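Local atomic coordinates of coenzyme A transferase (Yersinia pestis, PDB entry 3QLI), a protein that binds coenzyme A and probably transfers it between carboxylic acids such as acetate. Residues 139-144 with 171-176; 40-45 with 143-148; 129-134 with 163-168. All coordinates share one frame; numbering follows the deposited sequence.

Contact 1 of 3, residues 139-144 with 171-176; sequences IGIDTF and RSARRF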
loop_
_atom_site.group_PDB
_atom_site.type_symbol
_atom_site.label_atom_id
_atom_site.label_comp_id
_atom_site.label_asym_id
_atom_site.label_seq_id
_atom_site.Cartn_x
_atom_site.Cartn_y
_atom_site.Cartn_z
ATOM N N ILE A 139 -9.843 -6.679 -17.591
ATOM C CA ILE A 139 -9.199 -7.306 -18.739
ATOM C C ILE A 139 -10.163 -8.207 -19.494
ATOM O O ILE A 139 -10.377 -8.037 -20.702
ATOM C CB ILE A 139 -7.962 -8.101 -18.293
ATOM C CG1 ILE A 139 -6.902 -7.138 -17.730
ATOM C CG2 ILE A 139 -7.424 -8.946 -19.455
ATOM C CD1 ILE A 139 -5.796 -7.831 -16.919
ATOM N N GLY A 140 -10.740 -9.170 -18.784
ATOM C CA GLY A 140 -11.691 -10.083 -19.387
ATOM C C GLY A 140 -10.949 -11.271 -19.968
ATOM O O GLY A 140 -9.997 -11.107 -20.723
ATOM N N ILE A 141 -11.379 -12.474 -19.607
ATOM C CA ILE A 141 -10.700 -13.682 -20.063
ATOM C C ILE A 141 -11.649 -14.539 -20.888
ATOM O O ILE A 141 -12.731 -14.908 -20.436
ATOM C CB ILE A 141 -10.144 -14.497 -18.875
ATOM C CG1 ILE A 141 -9.102 -13.672 -18.102
ATOM C CG2 ILE A 141 -9.579 -15.863 -19.355
ATOM C CD1 ILE A 141 -7.885 -13.223 -18.932
ATOM N N ASP A 142 -11.253 -14.836 -22.117
ATOM C CA ASP A 142 -12.091 -15.652 -22.991
ATOM C C ASP A 142 -11.898 -17.152 -22.742
ATOM O O ASP A 142 -12.859 -17.923 -22.760
ATOM C CB ASP A 142 -11.821 -15.275 -24.450
ATOM C CG ASP A 142 -12.062 -13.797 -24.702
ATOM O OD1 ASP A 142 -13.243 -13.409 -24.732
ATOM O OD2 ASP A 142 -11.085 -13.022 -24.845
ATOM N N THR A 143 -10.658 -17.555 -22.500
ATOM C CA THR A 143 -10.343 -18.963 -22.241
ATOM C C THR A 143 -9.418 -19.072 -21.047
ATOM O O THR A 143 -8.424 -18.339 -20.953
ATOM C CB THR A 143 -9.631 -19.635 -23.443
ATOM O OG1 THR A 143 -10.443 -19.514 -24.618
ATOM C CG2 THR A 143 -9.402 -21.124 -23.152
ATOM N N PHE A 144 -9.761 -19.974 -20.128
ATOM C CA PHE A 144 -8.902 -20.281 -18.995
ATOM C C PHE A 144 -8.541 -21.772 -19.008
ATOM O O PHE A 144 -9.413 -22.614 -19.243
ATOM C CB PHE A 144 -9.593 -19.910 -17.676
ATOM C CG PHE A 144 -8.674 -19.961 -16.490
ATOM C CD1 PHE A 144 -7.629 -19.052 -16.374
ATOM C CD2 PHE A 144 -8.841 -20.923 -15.500
ATOM C CE1 PHE A 144 -6.768 -19.092 -15.294
ATOM C CE2 PHE A 144 -7.962 -20.977 -14.409
ATOM C CZ PHE A 144 -6.936 -20.067 -14.304
ATOM N N ARG A 171 -14.376 -19.765 -13.341
ATOM C CA ARG A 171 -15.811 -19.525 -13.391
ATOM C C ARG A 171 -16.162 -18.322 -14.263
ATOM O O ARG A 171 -17.162 -18.346 -14.981
ATOM C CB ARG A 171 -16.375 -19.352 -11.972
ATOM C CG ARG A 171 -16.196 -20.621 -11.126
ATOM C CD ARG A 171 -16.375 -20.387 -9.652
ATOM N NE ARG A 171 -16.566 -21.654 -8.943
ATOM C CZ ARG A 171 -15.584 -22.450 -8.518
ATOM N NH1 ARG A 171 -14.300 -22.132 -8.726
ATOM N NH2 ARG A 171 -15.894 -23.576 -7.878
ATOM N N SER A 172 -15.338 -17.281 -14.237
ATOM C CA SER A 172 -15.646 -16.089 -15.031
ATOM C C SER A 172 -15.221 -16.182 -16.505
ATOM O O SER A 172 -15.817 -15.534 -17.344
ATOM C CB SER A 172 -15.073 -14.822 -14.392
ATOM O OG SER A 172 -15.746 -14.550 -13.166
ATOM N N ALA A 173 -14.201 -16.973 -16.824
ATOM C CA ALA A 173 -13.780 -17.091 -18.229
ATOM C C ALA A 173 -14.933 -17.625 -19.064
ATOM O O ALA A 173 -15.760 -18.404 -18.580
ATOM C CB ALA A 173 -12.563 -18.000 -18.360
ATOM N N ARG A 174 -15.002 -17.215 -20.324
ATOM C CA ARG A 174 -16.107 -17.654 -21.161
ATOM C C ARG A 174 -16.031 -19.139 -21.531
ATOM O O ARG A 174 -17.060 -19.775 -21.800
ATOM C CB ARG A 174 -16.240 -16.725 -22.377
ATOM C CG ARG A 174 -16.707 -15.337 -21.930
ATOM C CD ARG A 174 -16.825 -14.345 -23.072
ATOM N NE ARG A 174 -15.611 -13.554 -23.256
ATOM C CZ ARG A 174 -15.318 -12.468 -22.552
ATOM N NH1 ARG A 174 -16.139 -12.056 -21.598
ATOM N NH2 ARG A 174 -14.200 -11.798 -22.798
ATOM N N ARG A 175 -14.813 -19.687 -21.521
ATOM C CA ARG A 175 -14.585 -21.138 -21.619
ATOM C C ARG A 175 -13.513 -21.583 -20.602
ATOM O O ARG A 175 -12.515 -20.893 -20.386
ATOM C CB ARG A 175 -14.151 -21.552 -23.040
ATOM C CG ARG A 175 -15.190 -21.307 -24.129
ATOM C CD ARG A 175 -16.395 -22.244 -23.984
ATOM N NE ARG A 175 -17.243 -22.227 -25.181
ATOM C CZ ARG A 175 -18.426 -22.823 -25.270
ATOM N NH1 ARG A 175 -18.920 -23.487 -24.228
ATOM N NH2 ARG A 175 -19.117 -22.764 -26.404
ATOM N N PHE A 176 -13.731 -22.743 -19.994
ATOM C CA PHE A 176 -12.795 -23.306 -19.030
ATOM C C PHE A 176 -12.391 -24.699 -19.499
ATOM O O PHE A 176 -13.246 -25.576 -19.658
ATOM C CB PHE A 176 -13.454 -23.369 -17.650
ATOM C CG PHE A 176 -12.582 -23.950 -16.571
ATOM C CD1 PHE A 176 -11.216 -23.687 -16.533
ATOM C CD2 PHE A 176 -13.138 -24.746 -15.577
ATOM C CE1 PHE A 176 -10.415 -24.207 -15.519
ATOM C CE2 PHE A 176 -12.337 -25.280 -14.564
ATOM C CZ PHE A 176 -10.982 -25.002 -14.534
#

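Contact 2 of 3, residues 40-45 with 143-148; sequences SHLSMG and TFMHTV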
loop_
_atom_site.group_PDB
_atom_site.type_symbol
_atom_site.label_atom_id
_atom_site.label_comp_id
_atom_site.label_asym_id
_atom_site.label_seq_id
_atom_site.Cartn_x
_atom_site.Cartn_y
_atom_site.Cartn_z
ATOM N N SER A 40 -7.983 -12.893 -28.916
ATOM C CA SER A 40 -8.698 -13.106 -27.652
ATOM C C SER A 40 -7.743 -13.100 -26.452
ATOM O O SER A 40 -6.527 -12.939 -26.617
ATOM C CB SER A 40 -9.522 -14.401 -27.681
ATOM O OG SER A 40 -8.693 -15.555 -27.728
ATOM N N HIS A 41 -8.304 -13.256 -25.253
ATOM C CA HIS A 41 -7.521 -13.218 -24.015
ATOM C C HIS A 41 -7.546 -14.596 -23.354
ATOM O O HIS A 41 -8.619 -15.133 -23.059
ATOM C CB HIS A 41 -8.096 -12.204 -23.013
ATOM C CG HIS A 41 -8.062 -10.778 -23.481
ATOM N ND1 HIS A 41 -8.737 -9.769 -22.826
ATOM C CD2 HIS A 41 -7.430 -10.188 -24.528
ATOM C CE1 HIS A 41 -8.524 -8.619 -23.447
ATOM N NE2 HIS A 41 -7.740 -8.847 -24.488
ATOM N N LEU A 42 -6.368 -15.157 -23.116
ATOM C CA LEU A 42 -6.263 -16.429 -22.421
ATOM C C LEU A 42 -5.515 -16.251 -21.109
ATOM O O LEU A 42 -4.606 -15.430 -21.010
ATOM C CB LEU A 42 -5.540 -17.451 -23.300
ATOM C CG LEU A 42 -5.388 -18.857 -22.698
ATOM C CD1 LEU A 42 -5.801 -19.927 -23.667
ATOM C CD2 LEU A 42 -3.966 -19.071 -22.257
ATOM N N SER A 43 -5.895 -17.026 -20.096
ATOM C CA SER A 43 -5.122 -17.065 -18.860
ATOM C C SER A 43 -4.983 -18.524 -18.442
ATOM O O SER A 43 -5.634 -19.405 -19.007
ATOM C CB SER A 43 -5.796 -16.235 -17.758
ATOM O OG SER A 43 -4.991 -16.162 -16.578
ATOM N N MET A 44 -4.121 -18.779 -17.473
ATOM C CA MET A 44 -3.863 -20.137 -17.030
ATOM C C MET A 44 -3.489 -20.103 -15.557
ATOM O O MET A 44 -3.257 -19.036 -14.998
ATOM C CB MET A 44 -2.708 -20.739 -17.825
ATOM C CG MET A 44 -1.446 -19.878 -17.778
ATOM S SD MET A 44 -0.118 -20.568 -18.796
ATOM C CE MET A 44 1.087 -19.236 -18.741
ATOM N N GLY A 45 -3.428 -21.281 -14.944
ATOM C CA GLY A 45 -3.050 -21.392 -13.555
ATOM C C GLY A 45 -1.606 -21.002 -13.321
ATOM O O GLY A 45 -0.829 -20.811 -14.262
ATOM N N THR A 143 -10.658 -17.555 -22.500
ATOM C CA THR A 143 -10.343 -18.963 -22.241
ATOM C C THR A 143 -9.418 -19.072 -21.047
ATOM O O THR A 143 -8.424 -18.339 -20.953
ATOM C CB THR A 143 -9.631 -19.635 -23.443
ATOM O OG1 THR A 143 -10.443 -19.514 -24.618
ATOM C CG2 THR A 143 -9.402 -21.124 -23.152
ATOM N N PHE A 144 -9.761 -19.974 -20.128
ATOM C CA PHE A 144 -8.902 -20.281 -18.995
ATOM C C PHE A 144 -8.541 -21.772 -19.008
ATOM O O PHE A 144 -9.413 -22.614 -19.243
ATOM C CB PHE A 144 -9.593 -19.910 -17.676
ATOM C CG PHE A 144 -8.674 -19.961 -16.490
ATOM C CD1 PHE A 144 -7.629 -19.052 -16.374
ATOM C CD2 PHE A 144 -8.841 -20.923 -15.500
ATOM C CE1 PHE A 144 -6.768 -19.092 -15.294
ATOM C CE2 PHE A 144 -7.962 -20.977 -14.409
ATOM C CZ PHE A 144 -6.936 -20.067 -14.304
ATOM N N MET A 145 -7.260 -22.084 -18.791
ATOM C CA MET A 145 -6.784 -23.473 -18.780
ATOM C C MET A 145 -6.022 -23.743 -17.482
ATOM O O MET A 145 -5.201 -22.927 -17.060
ATOM C CB MET A 145 -5.884 -23.747 -20.009
ATOM C CG MET A 145 -6.476 -23.175 -21.312
ATOM S SD MET A 145 -5.847 -23.939 -22.837
ATOM C CE MET A 145 -4.129 -23.465 -22.699
ATOM N N HIS A 146 -6.283 -24.888 -16.856
ATOM C CA HIS A 146 -5.703 -25.204 -15.542
ATOM C C HIS A 146 -5.648 -26.736 -15.407
ATOM O O HIS A 146 -6.590 -27.432 -15.813
ATOM C CB HIS A 146 -6.601 -24.589 -14.452
ATOM C CG HIS A 146 -5.950 -24.407 -13.105
ATOM N ND1 HIS A 146 -5.683 -25.456 -12.245
ATOM C CD2 HIS A 146 -5.609 -23.281 -12.433
ATOM C CE1 HIS A 146 -5.163 -24.982 -11.121
ATOM N NE2 HIS A 146 -5.105 -23.665 -11.210
ATOM N N THR A 147 -4.550 -27.254 -14.864
ATOM C CA THR A 147 -4.447 -28.680 -14.502
ATOM C C THR A 147 -5.285 -28.961 -13.246
ATOM O O THR A 147 -5.285 -28.162 -12.300
ATOM C CB THR A 147 -2.971 -29.052 -14.235
ATOM O OG1 THR A 147 -2.191 -28.765 -15.410
ATOM C CG2 THR A 147 -2.805 -30.530 -13.820
ATOM N N VAL A 148 -6.020 -30.071 -13.246
ATOM C CA VAL A 148 -6.908 -30.391 -12.127
ATOM C C VAL A 148 -6.722 -31.833 -11.719
ATOM O O VAL A 148 -6.182 -32.630 -12.473
ATOM C CB VAL A 148 -8.389 -30.176 -12.476
ATOM C CG1 VAL A 148 -8.646 -28.703 -12.849
ATOM C CG2 VAL A 148 -8.827 -31.125 -13.590
HETATM O O HOH W 1 -10.204 -17.643 -26.207
#

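Contact 3 of 3, residues 129-134 with 163-168; sequences HQAPRL and NDYSSR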
loop_
_atom_site.group_PDB
_atom_site.type_symbol
_atom_site.label_atom_id
_atom_site.label_comp_id
_atom_site.label_asym_id
_atom_site.label_seq_id
_atom_site.Cartn_x
_atom_site.Cartn_y
_atom_site.Cartn_z
ATOM N N HIS A 129 -3.070 -9.288 -5.294
ATOM C CA HIS A 129 -4.283 -9.443 -4.480
ATOM C C HIS A 129 -5.559 -9.034 -5.206
ATOM O O HIS A 129 -6.661 -9.418 -4.790
ATOM C CB HIS A 129 -4.180 -8.738 -3.107
ATOM C CG HIS A 129 -4.263 -7.243 -3.171
ATOM N ND1 HIS A 129 -3.163 -6.428 -3.005
ATOM C CD2 HIS A 129 -5.318 -6.412 -3.351
ATOM C CE1 HIS A 129 -3.531 -5.162 -3.101
ATOM N NE2 HIS A 129 -4.834 -5.124 -3.313
ATOM N N GLN A 130 -5.411 -8.263 -6.281
ATOM C CA GLN A 130 -6.563 -7.808 -7.079
ATOM C C GLN A 130 -6.717 -8.590 -8.384
ATOM O O GLN A 130 -7.574 -8.269 -9.205
ATOM C CB GLN A 130 -6.443 -6.305 -7.392
ATOM C CG GLN A 130 -6.475 -5.451 -6.148
ATOM C CD GLN A 130 -6.010 -4.020 -6.381
ATOM O OE1 GLN A 130 -5.431 -3.687 -7.422
ATOM N NE2 GLN A 130 -6.256 -3.171 -5.402
ATOM N N ALA A 131 -5.905 -9.627 -8.561
ATOM C CA ALA A 131 -5.907 -10.399 -9.810
ATOM C C ALA A 131 -7.261 -10.988 -10.201
ATOM O O ALA A 131 -7.615 -10.970 -11.376
ATOM C CB ALA A 131 -4.832 -11.494 -9.792
ATOM N N PRO A 132 -8.025 -11.516 -9.228
ATOM C CA PRO A 132 -9.301 -12.111 -9.638
ATOM C C PRO A 132 -10.194 -11.075 -10.311
ATOM O O PRO A 132 -10.723 -11.311 -11.401
ATOM C CB PRO A 132 -9.907 -12.601 -8.302
ATOM C CG PRO A 132 -8.691 -12.838 -7.411
ATOM C CD PRO A 132 -7.763 -11.693 -7.784
ATOM N N ARG A 133 -10.320 -9.908 -9.691
ATOM C CA ARG A 133 -11.177 -8.874 -10.250
ATOM C C ARG A 133 -10.590 -8.270 -11.516
ATOM O O ARG A 133 -11.306 -7.971 -12.468
ATOM C CB ARG A 133 -11.408 -7.776 -9.222
ATOM C CG ARG A 133 -12.154 -6.602 -9.795
ATOM C CD ARG A 133 -12.082 -5.426 -8.855
ATOM N NE ARG A 133 -12.659 -4.253 -9.486
ATOM C CZ ARG A 133 -12.840 -3.109 -8.847
ATOM N NH1 ARG A 133 -12.477 -3.019 -7.575
ATOM N NH2 ARG A 133 -13.373 -2.077 -9.480
ATOM N N LEU A 134 -9.284 -8.074 -11.536
ATOM C CA LEU A 134 -8.675 -7.435 -12.694
ATOM C C LEU A 134 -8.779 -8.329 -13.925
ATOM O O LEU A 134 -9.147 -7.863 -15.007
ATOM C CB LEU A 134 -7.214 -7.055 -12.409
ATOM C CG LEU A 134 -6.550 -6.016 -13.320
ATOM C CD1 LEU A 134 -7.001 -4.605 -12.985
ATOM C CD2 LEU A 134 -5.053 -6.127 -13.152
ATOM N N ASN A 163 -5.215 -21.889 -6.253
ATOM C CA ASN A 163 -6.476 -21.246 -5.937
ATOM C C ASN A 163 -6.260 -19.864 -6.525
ATOM O O ASN A 163 -6.704 -19.579 -7.636
ATOM C CB ASN A 163 -6.740 -21.188 -4.437
ATOM C CG ASN A 163 -8.196 -20.891 -4.116
ATOM O OD1 ASN A 163 -8.746 -19.892 -4.572
ATOM N ND2 ASN A 163 -8.824 -21.761 -3.334
ATOM N N ASP A 164 -5.577 -19.001 -5.779
ATOM C CA ASP A 164 -5.194 -17.694 -6.296
ATOM C C ASP A 164 -6.360 -17.006 -6.991
ATOM O O ASP A 164 -7.438 -16.852 -6.423
ATOM C CB ASP A 164 -3.972 -17.800 -7.220
ATOM C CG ASP A 164 -4.082 -18.937 -8.220
ATOM O OD1 ASP A 164 -3.757 -20.087 -7.863
ATOM O OD2 ASP A 164 -4.483 -18.673 -9.369
ATOM N N TYR A 165 -6.106 -16.581 -8.225
ATOM C CA TYR A 165 -7.116 -15.960 -9.068
ATOM C C TYR A 165 -7.782 -17.034 -9.925
ATOM O O TYR A 165 -8.780 -16.779 -10.594
ATOM C CB TYR A 165 -6.474 -14.921 -9.984
ATOM C CG TYR A 165 -5.376 -15.482 -10.865
ATOM C CD1 TYR A 165 -5.676 -16.138 -12.052
ATOM C CD2 TYR A 165 -4.041 -15.358 -10.506
ATOM C CE1 TYR A 165 -4.676 -16.653 -12.857
ATOM C CE2 TYR A 165 -3.035 -15.869 -11.303
ATOM C CZ TYR A 165 -3.356 -16.516 -12.477
ATOM O OH TYR A 165 -2.355 -17.024 -13.271
ATOM N N SER A 166 -7.219 -18.238 -9.891
ATOM C CA SER A 166 -7.716 -19.350 -10.695
ATOM C C SER A 166 -9.146 -19.760 -10.362
ATOM O O SER A 166 -9.937 -20.046 -11.255
ATOM C CB SER A 166 -6.784 -20.559 -10.568
ATOM O OG SER A 166 -5.530 -20.305 -11.175
ATOM N N SER A 167 -9.480 -19.789 -9.079
ATOM C CA SER A 167 -10.836 -20.179 -8.676
ATOM C C SER A 167 -11.915 -19.210 -9.170
ATOM O O SER A 167 -13.060 -19.606 -9.406
ATOM C CB SER A 167 -10.928 -20.369 -7.152
ATOM O OG SER A 167 -10.641 -19.159 -6.472
ATOM N N ARG A 168 -11.557 -17.940 -9.322
ATOM C CA ARG A 168 -12.475 -16.967 -9.922
ATOM C C ARG A 168 -12.528 -17.078 -11.453
ATOM O O ARG A 168 -13.609 -17.099 -12.058
ATOM C CB ARG A 168 -12.056 -15.539 -9.543
ATOM C CG ARG A 168 -12.769 -14.428 -10.331
ATOM C CD ARG A 168 -14.246 -14.360 -9.994
ATOM N NE ARG A 168 -14.947 -13.307 -10.745
ATOM C CZ ARG A 168 -14.982 -12.024 -10.397
ATOM N NH1 ARG A 168 -14.342 -11.602 -9.311
ATOM N NH2 ARG A 168 -15.647 -11.153 -11.152
#

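Contact 1 of 3, residues 139-144 with 171-176
Asp142 OD1 is gripped by two nitrogens of one side chain, Arg174, in a side-on salt bridge: NH2 lies 2.7 Å from OD1, and NE lies 2.8 Å from the same oxygen. Both nitrogens keep OD1 in the guanidinium plane, yet they reach it from one face of the carboxylate, whose plane is turned 55° from the guanidinium. A bend at chi3 (-93°) turns NE of Arg174 out of the line of its CB-CG-CD chain. Ile141 O lies 4.0 Å above the centre of the Arg174 guanidinium. The second carboxylate oxygen, Asp142 OD2, accepts from His41 N, so the aspartate bridges to the strand on its other flank.

Beside this salt bridge the backbones come into parallel register. Arg174 N donates to Ile141 O, Arg175 N donates to Asp142 O, and the return bond, Phe144 N to Arg175 O, is 2.9 Å long and nearly straight. Thr143 faces Arg175, and Phe144 faces Phe176, on alternate sides of the sheet.

On the side of the two phenylalanines the contact is apolar. Ala173 CB sits 3.6 Å from Phe144 CB and also touches Ile141 CG2. The Phe144 and Phe176 side chains run side by side in the same direction; their rings are inclined by 27° but slid apart, with centroids 6.0 Å from each other, and meet through Phe144 CD2 and Phe176 CE1. Helix 166-172 packs on both rings.

Helix 166-172 thus ends just before the chain turns at Ala173 into strand 175-180, which pairs in parallel with strand 143-148: a beta-alpha-beta crossover within the Rossmann-like N-terminal domain of this family.

Contact 2 of 3, residues 40-45 with 143-148
Thr143 N donates to His41 O over 3.2 Å, the first of four backbone bonds that join strands 41-44 and 143-148 in parallel register. The ladder then alternates: Ser43 N gives to Thr143 O at 3.0 Å, Met145 N to Ser43 O, and Gly45 N to Met145 O, the last bent most, at 141°. Several carbonyls have a second, weaker partner in a CA-H group; Met145 O, for example, lies 3.1 Å from Met44 CA.

Side-chain polar groups are satisfied mostly away from the pairing. A water donates to Ser40 OG and also lies close to Thr143 OG1, at a distance short enough to be doubtful. His41 ND1 donates to Gly140 O, Ser43 OG is bonded to Tyr73 O of the next strand, and His146 ND1 binds Thr147 O at 2.7 Å from within its own strand.

Packing differs on the two faces. On the side of Leu42, Met44 and Met145, the Leu42 side chain crosses that of Thr143 obliquely, its CD1 lying 3.8 Å from Thr143 CG2 and also touching Met145 CE. On the other side Phe144 CG is anti to the backbone N (chi1 -169°), and the ring reaches across to strand 41-44: Ser43 CB meets its edge in plane, and CE1 approaches Met44 C to 3.4 Å. Gly45 CA packs closely on His146 CD2, at 3.4 Å.

With strand 70-74 on the far flank of 41-44, these are the two middle strands of the six-stranded parallel sheet of a Rossmann-like domain, and Gly45, just after strand 41-44, lies about 8 Å from the side chain of Glu76, a coenzyme A-binding residue.

Contact 3 of 3, residues 129-134 with 163-168
Ala131 CB and Tyr165 CB meet at 3.8 Å in the tight part of this contact, where no hydrogen bond crosses between the segments. Pro132 continues the patch: its ring crosses the Tyr165 side chain at about a right angle, with CG 3.9 Å from Tyr165 CA. With chi1 at 57°, Tyr165 CG stands between the backbone N and the carbonyl carbon; the ring beyond it leads away from the proline, and its OH is bonded to Met44 O.

The turn carrying the tyrosine is braced from within. Asp164 OD2 accepts from Ser166 OG at 2.6 Å and from Ser166 N at 2.8 Å, the latter a capping bond of the turn leading into helix 166-172, and the same oxygen lies 3.5 Å above the centre of the Tyr165 ring. The Asp164 side chain is about 7 Å from that of Glu264, the residue to which coenzyme A is seen covalently attached.

Looser packing is found toward the partly exposed arginines. Arg168 CB touches Pro132 CB at 3.8 Å, but a bend at chi2 (67°) turns CD aside. Pro132 O lies 4.2 Å above the plane of the Arg168 guanidinium, offset toward its rim. Its firm partners lie elsewhere: Ser172 OG for NE, and Glu137 in a salt bridge. Arg133 donates to Tyr371 O of the second subunit and makes a cation-pi contact with that tyrosine.

The first turn of helix 131-139 thus packs against the turn leading into helix 166-172 and against Arg168. Val317 and Asp318 of helix 317-320 touch Pro132, while Phe144 of strand 143-148 touches Tyr165.

How the contacts relate
Contacts 1 and 2 lie on the two flanks of strand 143-148 in one parallel sheet, and Asp142 and His41 tie them together. Contact 2 is buried and rests on the backbone ladder, whereas contact 1, at the N-terminal ends of the strands, is partly exposed and adds a salt bridge. Contact 3 is also buried but joins the starts of two helical segments through apolar side chains, without a bond across, and its outer arginines reach charged or intersubunit partners. Helix 166-172 serves both contact 1 and contact 3, and Ser166 OG packs on Phe144 CZ. The Tyr165 hydroxyl, bonded to Met44 O, connects contact 3 to contact 2 near the coenzyme A site.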